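Local coordinates for cytoplasmic protein (Cryptococcus neoformans var. grubii serotype A, PDB 7LPO) that probably hydrolyses steryl beta-glucosides, as a fungal sterylglucosidase of glycoside hydrolase family 5, at residues D260-E271 against H420-V431. Sequence-based numbering, arbitrary orientation.
Sequences DECVIGWDSINE and HPESIHFIQAPV
Gln428 reaches from the end of strand 424-427 to the loop that follows strand 263-267, and its side chain meets that loop at CB and again along the amide. Gln428 CB passes Asp267 OD1 at 3.4 Å and Ser268 OG slightly farther off. With CG anti to the backbone N (chi1 -164°) and the chain extended beyond it, the amide is carried up to the backbone at Glu271, where Gln428 CD lies 3.7 Å from Glu271 N. Gln428 OE1 accepts the backbone N-H of Glu271 (Gln428 OE1 to Glu271 N 2.9 Å), the donor standing above the carbonyl plane, while Gln428 NE2 lies near the carboxylate of Asp267 and the amide of Asn270. Arg100 binds both of these, by a salt bridge to Asp267 and a hydrogen bond to Asn270. The backbone N of Gln428 donates to Ser268 OG, and a water joins that hydroxyl to the carbonyls of Ile269 and Gln428.

Behind this polar end the strands run parallel. Ile424 N binds Ile264 O, and Trp266 bonds through its N to Ile424 O and through its O to Phe426 N (3.0 Å). The edge of the Phe426 ring lies against Gly265 CA and the CD1 of Ile264.

At the start of the pair, His420 is held at both ring nitrogens. His420 NE2 donates to Asp260 OD1 (2.8 Å), meeting it from above the carboxylate plane, and His420 ND1 accepts the N-H of Trp266 NE1 (3.1 Å) in the plane of both rings, which are turned 78° apart. These two bonds should fix the rotation and tautomer of the imidazole.

Such a parallel pair fits the (beta/alpha)8 barrel expected for glycoside hydrolase family 5; Glu271, hydrogen-bonded to His452 and to a Tris molecule probably from the crystallisation liquor, is consistent with a pocket at the C-terminal ends of its strands.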
ATOM      1  N   ASP A 260      -7.587  17.684  -9.399  1.00 23.06           N
ATOM      2  CA  ASP A 260      -6.437  18.030 -10.231  1.00 25.47           C
ATOM      3  C   ASP A 260      -5.456  18.979  -9.549  1.00 24.52           C
ATOM      4  O   ASP A 260      -4.240  18.784  -9.648  1.00 23.17           O
ATOM      5  CB  ASP A 260      -6.922  18.611 -11.564  1.00 26.87           C
ATOM      6  CG  ASP A 260      -7.844  17.654 -12.305  1.00 30.24           C
ATOM      7  OD1 ASP A 260      -7.546  16.437 -12.296  1.00 29.52           O
ATOM      8  OD2 ASP A 260      -8.869  18.105 -12.875  1.00 31.40           O
ATOM      9  N   GLU A 261      -5.965  19.996  -8.853  1.00 25.81           N
ATOM     10  CA  GLU A 261      -5.087  20.867  -8.083  1.00 25.27           C
ATOM     11  C   GLU A 261      -4.584  20.164  -6.829  1.00 25.22           C
ATOM     12  O   GLU A 261      -3.427  20.340  -6.430  1.00 28.86           O
ATOM     13  CB  GLU A 261      -5.818  22.155  -7.714  1.00 29.40           C
ATOM     14  CG  GLU A 261      -4.997  23.102  -6.844  1.00 37.16           C
ATOM     15  CD  GLU A 261      -5.649  24.469  -6.672  1.00 45.40           C
ATOM     16  OE1 GLU A 261      -6.831  24.637  -7.067  1.00 48.65           O
ATOM     17  OE2 GLU A 261      -4.979  25.378  -6.136  1.00 47.58           O
ATOM     18  N   CYS A 262      -5.444  19.374  -6.185  1.00 19.66           N
ATOM     19  CA  CYS A 262      -5.046  18.606  -5.009  1.00 18.26           C
ATOM     20  C   CYS A 262      -5.152  17.113  -5.286  1.00 18.42           C
ATOM     21  O   CYS A 262      -4.126  16.425  -5.311  1.00 17.68           O
ATOM     22  CB  CYS A 262      -5.897  19.013  -3.807  1.00 18.09           C
ATOM     23  SG  CYS A 262      -5.598  18.022  -2.336  1.00 20.35           S
ATOM     24  N   VAL A 263      -6.359  16.594  -5.511  1.00 16.38           N
ATOM     25  CA  VAL A 263      -6.574  15.179  -5.795  1.00 15.65           C
ATOM     26  C   VAL A 263      -6.214  14.965  -7.260  1.00 14.11           C
ATOM     27  O   VAL A 263      -6.979  15.315  -8.153  1.00 16.47           O
ATOM     28  CB  VAL A 263      -8.011  14.751  -5.496  1.00 18.01           C
ATOM     29  CG1 VAL A 263      -8.226  13.300  -5.906  1.00 19.85           C
ATOM     30  CG2 VAL A 263      -8.325  14.967  -4.026  1.00 18.34           C
ATOM     31  N   ILE A 264      -5.042  14.395  -7.517  1.00 15.40           N
ATOM     32  CA  ILE A 264      -4.581  14.287  -8.894  1.00 13.85           C
ATOM     33  C   ILE A 264      -4.988  12.987  -9.571  1.00 13.87           C
ATOM     34  O   ILE A 264      -4.928  12.904 -10.804  1.00 13.87           O
ATOM     35  CB  ILE A 264      -3.054  14.453  -8.957  1.00 18.43           C
ATOM     36  CG1 ILE A 264      -2.337  13.310  -8.233  1.00 17.24           C
ATOM     37  CG2 ILE A 264      -2.653  15.788  -8.348  1.00 18.93           C
ATOM     38  CD1 ILE A 264      -0.789  13.408  -8.302  1.00 16.19           C
ATOM     39  N   GLY A 265      -5.396  11.976  -8.817  1.00 18.13           N
ATOM     40  CA  GLY A 265      -5.746  10.709  -9.433  1.00 16.61           C
ATOM     41  C   GLY A 265      -6.178   9.692  -8.400  1.00 15.30           C
ATOM     42  O   GLY A 265      -6.265   9.977  -7.199  1.00 13.91           O
ATOM     43  N   TRP A 266      -6.430   8.481  -8.892  1.00 13.93           N
ATOM     44  CA  TRP A 266      -6.960   7.400  -8.079  1.00 13.95           C
ATOM     45  C   TRP A 266      -6.120   6.150  -8.290  1.00 16.05           C
ATOM     46  O   TRP A 266      -5.819   5.784  -9.432  1.00 13.97           O
ATOM     47  CB  TRP A 266      -8.433   7.122  -8.423  1.00 13.96           C
ATOM     48  CG  TRP A 266      -9.324   8.287  -8.126  1.00 14.29           C
ATOM     49  CD1 TRP A 266      -9.393   9.454  -8.820  1.00 13.93           C
ATOM     50  CD2 TRP A 266     -10.264   8.400  -7.055  1.00 13.95           C
ATOM     51  NE1 TRP A 266     -10.313  10.289  -8.252  1.00 13.92           N
ATOM     52  CE2 TRP A 266     -10.866   9.667  -7.164  1.00 13.93           C
ATOM     53  CE3 TRP A 266     -10.660   7.551  -6.023  1.00 13.97           C
ATOM     54  CZ2 TRP A 266     -11.827  10.115  -6.272  1.00 13.93           C
ATOM     55  CZ3 TRP A 266     -11.610   7.992  -5.133  1.00 13.97           C
ATOM     56  CH2 TRP A 266     -12.193   9.261  -5.267  1.00 14.57           C
ATOM     57  N   ASP A 267      -5.726   5.521  -7.183  1.00 17.67           N
ATOM     58  CA  ASP A 267      -5.137   4.193  -7.197  1.00 18.22           C
ATOM     59  C   ASP A 267      -6.227   3.155  -7.451  1.00 17.14           C
ATOM     60  O   ASP A 267      -7.413   3.388  -7.194  1.00 16.75           O
ATOM     61  CB  ASP A 267      -4.442   3.901  -5.866  1.00 20.31           C
ATOM     62  CG  ASP A 267      -3.146   3.095  -6.025  1.00 21.84           C
ATOM     63  OD1 ASP A 267      -2.926   2.466  -7.085  1.00 21.24           O
ATOM     64  OD2 ASP A 267      -2.342   3.091  -5.068  1.00 22.39           O
ATOM     65  N   SER A 268      -5.819   2.001  -7.973  1.00 19.86           N
ATOM     66  CA  SER A 268      -6.745   0.886  -8.096  1.00 19.73           C
ATOM     67  C   SER A 268      -6.787   0.112  -6.776  1.00 18.47           C
ATOM     68  O   SER A 268      -6.067   0.416  -5.823  1.00 14.50           O
ATOM     69  CB  SER A 268      -6.368   0.000  -9.281  1.00 21.85           C
ATOM     70  OG  SER A 268      -5.056  -0.489  -9.180  1.00 22.91           O
ATOM     71  N   ILE A 269      -7.670  -0.885  -6.705  1.00 14.14           N
ATOM     72  CA  ILE A 269      -7.879  -1.607  -5.461  1.00 14.17           C
ATOM     73  C   ILE A 269      -6.552  -2.091  -4.914  1.00 14.18           C
ATOM     74  O   ILE A 269      -5.748  -2.699  -5.627  1.00 14.66           O
ATOM     75  CB  ILE A 269      -8.852  -2.774  -5.686  1.00 14.21           C
ATOM     76  CG1 ILE A 269      -9.098  -3.506  -4.369  1.00 14.24           C
ATOM     77  CG2 ILE A 269      -8.335  -3.727  -6.731  1.00 14.23           C
ATOM     78  CD1 ILE A 269     -10.318  -4.419  -4.419  1.00 14.28           C
ATOM     79  N   ASN A 270      -6.335  -1.847  -3.629  1.00 14.18           N
ATOM     80  CA  ASN A 270      -5.037  -2.101  -3.017  1.00 16.19           C
ATOM     81  C   ASN A 270      -4.747  -3.597  -2.920  1.00 15.45           C
ATOM     82  O   ASN A 270      -5.610  -4.381  -2.516  1.00 14.26           O
ATOM     83  CB  ASN A 270      -4.995  -1.475  -1.626  1.00 14.54           C
ATOM     84  CG  ASN A 270      -3.635  -1.621  -0.966  1.00 16.42           C
ATOM     85  OD1 ASN A 270      -2.674  -0.973  -1.368  1.00 16.08           O
ATOM     86  ND2 ASN A 270      -3.549  -2.478   0.046  1.00 18.12           N
ATOM     87  N   GLU A 271      -3.517  -3.982  -3.307  1.00 14.23           N
ATOM     88  CA  GLU A 271      -2.951  -5.325  -3.155  1.00 14.27           C
ATOM     89  C   GLU A 271      -3.989  -6.431  -3.275  1.00 14.31           C
ATOM     90  O   GLU A 271      -4.185  -7.220  -2.343  1.00 14.35           O
ATOM     91  CB  GLU A 271      -2.223  -5.417  -1.811  1.00 14.28           C
ATOM     92  CG  GLU A 271      -1.058  -4.428  -1.733  1.00 18.29           C
ATOM     93  CD  GLU A 271      -0.132  -4.650  -0.553  1.00 21.82           C
ATOM     94  OE1 GLU A 271      -0.432  -5.523   0.297  1.00 23.21           O
ATOM     95  OE2 GLU A 271       0.899  -3.934  -0.485  1.00 21.30           O
ATOM     96  N   HIS A 420     -14.204  12.046 -12.463  1.00 18.94           N
ATOM     97  CA  HIS A 420     -12.951  12.790 -12.390  1.00 18.35           C
ATOM     98  C   HIS A 420     -12.340  12.723 -13.784  1.00 19.19           C
ATOM     99  O   HIS A 420     -11.487  11.867 -14.063  1.00 18.36           O
ATOM    100  CB  HIS A 420     -12.036  12.213 -11.311  1.00 19.32           C
ATOM    101  CG  HIS A 420     -10.828  13.047 -11.034  1.00 18.82           C
ATOM    102  ND1 HIS A 420      -9.968  12.783  -9.991  1.00 17.94           N
ATOM    103  CD2 HIS A 420     -10.319  14.121 -11.682  1.00 17.46           C
ATOM    104  CE1 HIS A 420      -8.980  13.660 -10.009  1.00 18.59           C
ATOM    105  NE2 HIS A 420      -9.177  14.490 -11.017  1.00 18.98           N
ATOM    106  N   PRO A 421     -12.767  13.610 -14.690  1.00 18.13           N
ATOM    107  CA  PRO A 421     -12.366  13.467 -16.100  1.00 17.26           C
ATOM    108  C   PRO A 421     -10.873  13.515 -16.337  1.00 17.54           C
ATOM    109  O   PRO A 421     -10.395  12.845 -17.257  1.00 19.02           O
ATOM    110  CB  PRO A 421     -13.067  14.647 -16.791  1.00 16.98           C
ATOM    111  CG  PRO A 421     -14.231  14.975 -15.913  1.00 18.40           C
ATOM    112  CD  PRO A 421     -13.803  14.644 -14.504  1.00 19.23           C
ATOM    113  N   GLU A 422     -10.123  14.303 -15.566  1.00 20.60           N
ATOM    114  CA  GLU A 422      -8.681  14.432 -15.742  1.00 22.62           C
ATOM    115  C   GLU A 422      -7.889  13.529 -14.799  1.00 22.34           C
ATOM    116  O   GLU A 422      -6.701  13.780 -14.556  1.00 22.47           O
ATOM    117  CB  GLU A 422      -8.251  15.884 -15.532  1.00 26.15           C
ATOM    118  CG  GLU A 422      -8.912  16.884 -16.456  1.00 29.68           C
ATOM    119  CD  GLU A 422      -8.467  16.728 -17.893  1.00 32.48           C
ATOM    120  OE1 GLU A 422      -7.569  15.899 -18.161  1.00 30.19           O
ATOM    121  OE2 GLU A 422      -9.027  17.430 -18.759  1.00 36.32           O
ATOM    122  N   SER A 423      -8.516  12.487 -14.265  1.00 20.90           N
ATOM    123  CA  SER A 423      -7.853  11.675 -13.259  1.00 21.61           C
ATOM    124  C   SER A 423      -6.646  10.953 -13.838  1.00 18.32           C
ATOM    125  O   SER A 423      -6.693  10.387 -14.935  1.00 18.54           O
ATOM    126  CB  SER A 423      -8.819  10.649 -12.670  1.00 27.03           C
ATOM    127  OG  SER A 423      -8.130   9.788 -11.774  1.00 31.38           O
ATOM    128  N   ILE A 424      -5.560  10.964 -13.079  1.00 17.86           N
ATOM    129  CA  ILE A 424      -4.442  10.073 -13.346  1.00 15.97           C
ATOM    130  C   ILE A 424      -4.810   8.688 -12.833  1.00 15.46           C
ATOM    131  O   ILE A 424      -5.257   8.536 -11.692  1.00 16.70           O
ATOM    132  CB  ILE A 424      -3.156  10.598 -12.684  1.00 16.71           C
ATOM    133  CG1 ILE A 424      -2.744  11.934 -13.315  1.00 16.68           C
ATOM    134  CG2 ILE A 424      -2.037   9.593 -12.843  1.00 15.89           C
ATOM    135  CD1 ILE A 424      -1.642  12.660 -12.567  1.00 17.11           C
ATOM    136  N   HIS A 425      -4.653   7.682 -13.686  1.00 16.94           N
ATOM    137  CA  HIS A 425      -4.815   6.295 -13.272  1.00 14.65           C
ATOM    138  C   HIS A 425      -3.508   5.802 -12.663  1.00 14.66           C
ATOM    139  O   HIS A 425      -2.502   5.639 -13.369  1.00 14.66           O
ATOM    140  CB  HIS A 425      -5.214   5.428 -14.457  1.00 15.82           C
ATOM    141  CG  HIS A 425      -6.617   5.645 -14.912  1.00 15.88           C
ATOM    142  ND1 HIS A 425      -7.642   5.941 -14.040  1.00 17.19           N
ATOM    143  CD2 HIS A 425      -7.166   5.622 -16.149  1.00 17.08           C
ATOM    144  CE1 HIS A 425      -8.766   6.079 -14.720  1.00 18.65           C
ATOM    145  NE2 HIS A 425      -8.505   5.890 -16.002  1.00 18.24           N
ATOM    146  N   PHE A 426      -3.512   5.597 -11.348  1.00 13.97           N
ATOM    147  CA  PHE A 426      -2.389   4.988 -10.652  1.00 14.44           C
ATOM    148  C   PHE A 426      -2.604   3.485 -10.685  1.00 14.04           C
ATOM    149  O   PHE A 426      -3.498   2.959 -10.009  1.00 15.51           O
ATOM    150  CB  PHE A 426      -2.268   5.530  -9.235  1.00 14.21           C
ATOM    151  CG  PHE A 426      -1.780   6.959  -9.176  1.00 16.56           C
ATOM    152  CD1 PHE A 426      -0.433   7.239  -9.134  1.00 13.94           C
ATOM    153  CD2 PHE A 426      -2.678   8.016  -9.182  1.00 14.74           C
ATOM    154  CE1 PHE A 426       0.016   8.537  -9.086  1.00 13.92           C
ATOM    155  CE2 PHE A 426      -2.239   9.331  -9.122  1.00 13.91           C
ATOM    156  CZ  PHE A 426      -0.892   9.591  -9.074  1.00 13.90           C
ATOM    157  N   ILE A 427      -1.808   2.807 -11.500  1.00 18.33           N
ATOM    158  CA  ILE A 427      -2.032   1.409 -11.842  1.00 19.50           C
ATOM    159  C   ILE A 427      -1.214   0.550 -10.892  1.00 16.89           C
ATOM    160  O   ILE A 427       0.019   0.527 -10.965  1.00 16.09           O
ATOM    161  CB  ILE A 427      -1.672   1.130 -13.306  1.00 22.36           C
ATOM    162  CG1 ILE A 427      -2.644   1.885 -14.224  1.00 27.36           C
ATOM    163  CG2 ILE A 427      -1.712  -0.357 -13.584  1.00 21.74           C
ATOM    164  CD1 ILE A 427      -1.996   2.450 -15.443  1.00 32.97           C
ATOM    165  N   GLN A 428      -1.897  -0.151  -9.997  1.00 16.61           N
ATOM    166  CA  GLN A 428      -1.262  -1.001  -8.998  1.00 17.40           C
ATOM    167  C   GLN A 428      -1.575  -2.440  -9.377  1.00 18.17           C
ATOM    168  O   GLN A 428      -2.612  -2.982  -8.994  1.00 18.49           O
ATOM    169  CB  GLN A 428      -1.757  -0.694  -7.590  1.00 19.03           C
ATOM    170  CG  GLN A 428      -0.870  -1.272  -6.496  1.00 19.56           C
ATOM    171  CD  GLN A 428      -1.597  -1.392  -5.169  1.00 19.73           C
ATOM    172  OE1 GLN A 428      -1.434  -2.371  -4.442  1.00 19.36           O
ATOM    173  NE2 GLN A 428      -2.395  -0.385  -4.843  1.00 19.25           N
ATOM    174  N   ALA A 429      -0.671  -3.048 -10.142  1.00 21.42           N
ATOM    175  CA  ALA A 429      -0.786  -4.459 -10.455  1.00 23.55           C
ATOM    176  C   ALA A 429      -0.740  -5.277  -9.169  1.00 20.81           C
ATOM    177  O   ALA A 429      -0.268  -4.797  -8.135  1.00 18.80           O
ATOM    178  CB  ALA A 429       0.339  -4.895 -11.391  1.00 26.55           C
ATOM    179  N   PRO A 430      -1.237  -6.512  -9.206  1.00 19.79           N
ATOM    180  CA  PRO A 430      -1.138  -7.375  -8.023  1.00 20.44           C
ATOM    181  C   PRO A 430       0.302  -7.534  -7.546  1.00 20.60           C
ATOM    182  O   PRO A 430       1.253  -7.520  -8.328  1.00 18.36           O
ATOM    183  CB  PRO A 430      -1.721  -8.708  -8.507  1.00 21.31           C
ATOM    184  CG  PRO A 430      -2.673  -8.311  -9.615  1.00 19.99           C
ATOM    185  CD  PRO A 430      -2.037  -7.120 -10.284  1.00 18.44           C
ATOM    186  N   VAL A 431       0.442  -7.694  -6.232  1.00 22.19           N
ATOM    187  CA  VAL A 431       1.748  -7.749  -5.593  1.00 24.99           C
ATOM    188  C   VAL A 431       2.642  -8.746  -6.310  1.00 26.06           C
ATOM    189  O   VAL A 431       2.220  -9.858  -6.642  1.00 25.83           O
ATOM    190  CB  VAL A 431       1.577  -8.115  -4.107  1.00 28.72           C
ATOM    191  CG1 VAL A 431       2.882  -8.584  -3.506  1.00 31.27           C
ATOM    192  CG2 VAL A 431       1.041  -6.929  -3.323  1.00 29.61           C
TER
HETATM  193  O   HOH W   1     -10.904  16.549 -13.631  1.00 18.77           O
HETATM  194  O   HOH W   2      -7.687   4.720 -11.334  1.00 17.38           O
HETATM  195  O   HOH W   3      -5.275  -2.983  -8.207  1.00 14.20           O